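Local coordinates for cysteine desulfurase (Thermococcus onnurineus, PDB 5B89), which uses pyridoxal 5'-phosphate to take sulfur from L-cysteine, leaving L-alanine, and probably passes it to a sulfur carrier, at the interface of chains A and B. Residues are numbered along the deposited sequence; one frame, centred on the assembly and turned at random. Chains: chain A/B, Cysteine desulfurase.

The interface of chains A and B. Residues chain A 61-64, 74; chain B 33, 37, 39, 47.
B:Leu33 points its branched end at the main chain where A's helix 50-62 runs out, in the two-fold symmetric pair of a cysteine desulfurase of the class-V aminotransferase family, probably the working dimer as in other enzymes of this family. Its two methyls part over that stretch. CD2 faces the carbonyl of A:Lys62, while CD1 turns toward the loop that follows the helix and lies 3.7 Å from the amide N of A:Arg64. CG, the carbon at the fork, sits 3.5 Å from the carbonyl O of A:Leu61. That oxygen also has a polar partner: a water 2.9 Å from A:Leu61 O is held in turn by the backbone N of B:Leu33, with 162° at the hydrogen. No direct polar bond joins the two chains here, and this water makes a polar link between them.

A:Arg64 touches chain B with the root of its side chain. CG stands anti to the backbone N (chi1 -173°) and packs toward the backbone of B:Leu47, while CB meets both CD1 of B:Leu33 and, at 4.1 Å, CD2 of B:Leu47. An alanine in place of B:Leu33 would probably open a gap beside the end of helix 50-62, leaving CB of A:Arg64 without its CD1 neighbour and the backbone around A:Leu61 and A:Lys62 without its apolar cover. The B:Leu47 methyl CD2 also rests 3.8 Å above the ring plane of B:Tyr39, over its centre, a packing within chain B that backs the ring from one face.

From helix 73-93 A:Leu74 sends CD1 to chain B. Its side chain runs slantwise to that of B:Tyr39, CD1 lying 3.9 Å from the ring carbon CD1, and meets B:Val37 tip to tip. There CG2, set between the backbone N and the carbonyl carbon (chi1 -61°), is the branch that meets CD1 of A:Leu74.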
# COMPACT_ATOMS: atom_id res chain seq x y z
N LEU A 61 9.66 13.61 9.84
CA LEU A 61 9.94 14.62 10.84
C LEU A 61 10.25 16.04 10.39
O LEU A 61 10.12 16.91 11.17
CB LEU A 61 11.06 14.14 11.75
CG LEU A 61 10.80 12.83 12.47
CD1 LEU A 61 12.07 12.28 13.09
CD2 LEU A 61 9.69 12.99 13.51
N LYS A 62 10.63 16.22 9.14
CA LYS A 62 11.03 17.53 8.60
C LYS A 62 10.16 18.12 7.48
O LYS A 62 10.14 19.31 7.31
CB LYS A 62 12.51 17.49 8.15
CG LYS A 62 13.43 17.24 9.31
CD LYS A 62 14.84 17.67 8.98
CE LYS A 62 15.72 17.54 10.21
NZ LYS A 62 16.09 18.86 10.75
N TYR A 63 9.47 17.28 6.75
CA TYR A 63 8.62 17.80 5.68
C TYR A 63 7.30 17.03 5.49
O TYR A 63 6.85 16.89 4.42
CB TYR A 63 9.37 18.04 4.36
CG TYR A 63 10.00 16.86 3.66
CD1 TYR A 63 11.23 16.43 4.02
CD2 TYR A 63 9.38 16.24 2.60
CE1 TYR A 63 11.83 15.37 3.37
CE2 TYR A 63 9.96 15.19 1.95
CZ TYR A 63 11.18 14.76 2.33
OH TYR A 63 11.74 13.73 1.68
N ARG A 64 6.74 16.59 6.59
CA ARG A 64 5.51 15.80 6.59
C ARG A 64 4.30 16.53 6.07
O ARG A 64 3.92 17.50 6.61
CB ARG A 64 5.28 15.32 8.02
CG ARG A 64 4.16 14.33 8.23
CD ARG A 64 4.34 12.98 7.54
NE ARG A 64 3.27 12.16 8.04
CZ ARG A 64 2.11 11.94 7.45
NH1 ARG A 64 1.92 12.23 6.19
NH2 ARG A 64 1.16 11.35 8.14
N LEU A 74 5.12 22.77 3.14
CA LEU A 74 5.36 21.38 3.44
C LEU A 74 4.81 20.54 2.30
O LEU A 74 5.43 19.66 1.90
CB LEU A 74 4.75 20.99 4.76
CG LEU A 74 5.34 21.67 5.98
CD1 LEU A 74 4.68 21.20 7.24
CD2 LEU A 74 6.83 21.48 6.07
N LEU B 33 8.09 19.49 13.99
CA LEU B 33 7.50 20.49 13.12
C LEU B 33 6.59 21.52 13.81
O LEU B 33 6.43 22.57 13.22
CB LEU B 33 6.77 19.83 11.93
CG LEU B 33 7.74 19.45 10.83
CD1 LEU B 33 7.06 18.39 9.86
CD2 LEU B 33 8.13 20.68 10.01
N VAL B 37 6.22 25.45 12.19
CA VAL B 37 5.08 25.94 11.49
C VAL B 37 3.78 25.76 12.35
O VAL B 37 3.80 25.04 13.26
CB VAL B 37 4.83 25.18 10.16
CG1 VAL B 37 5.99 25.33 9.21
CG2 VAL B 37 4.54 23.70 10.39
N TYR B 39 0.63 24.08 11.86
CA TYR B 39 0.10 23.08 10.94
C TYR B 39 -1.42 22.87 11.12
O TYR B 39 -1.84 22.21 12.01
CB TYR B 39 0.86 21.74 11.10
CG TYR B 39 0.53 20.71 10.04
CD1 TYR B 39 1.13 20.74 8.82
CD2 TYR B 39 -0.39 19.75 10.29
CE1 TYR B 39 0.81 19.81 7.86
CE2 TYR B 39 -0.71 18.83 9.35
CZ TYR B 39 -0.10 18.86 8.15
OH TYR B 39 -0.42 17.95 7.21
N LEU B 47 0.66 15.22 11.39
CA LEU B 47 2.07 15.26 11.66
C LEU B 47 2.29 13.97 12.46
O LEU B 47 1.40 13.43 12.98
CB LEU B 47 2.46 16.47 12.51
CG LEU B 47 2.24 17.77 11.77
CD1 LEU B 47 2.67 18.91 12.68
CD2 LEU B 47 3.06 17.77 10.50
O HOH W 1 7.95 16.83 13.07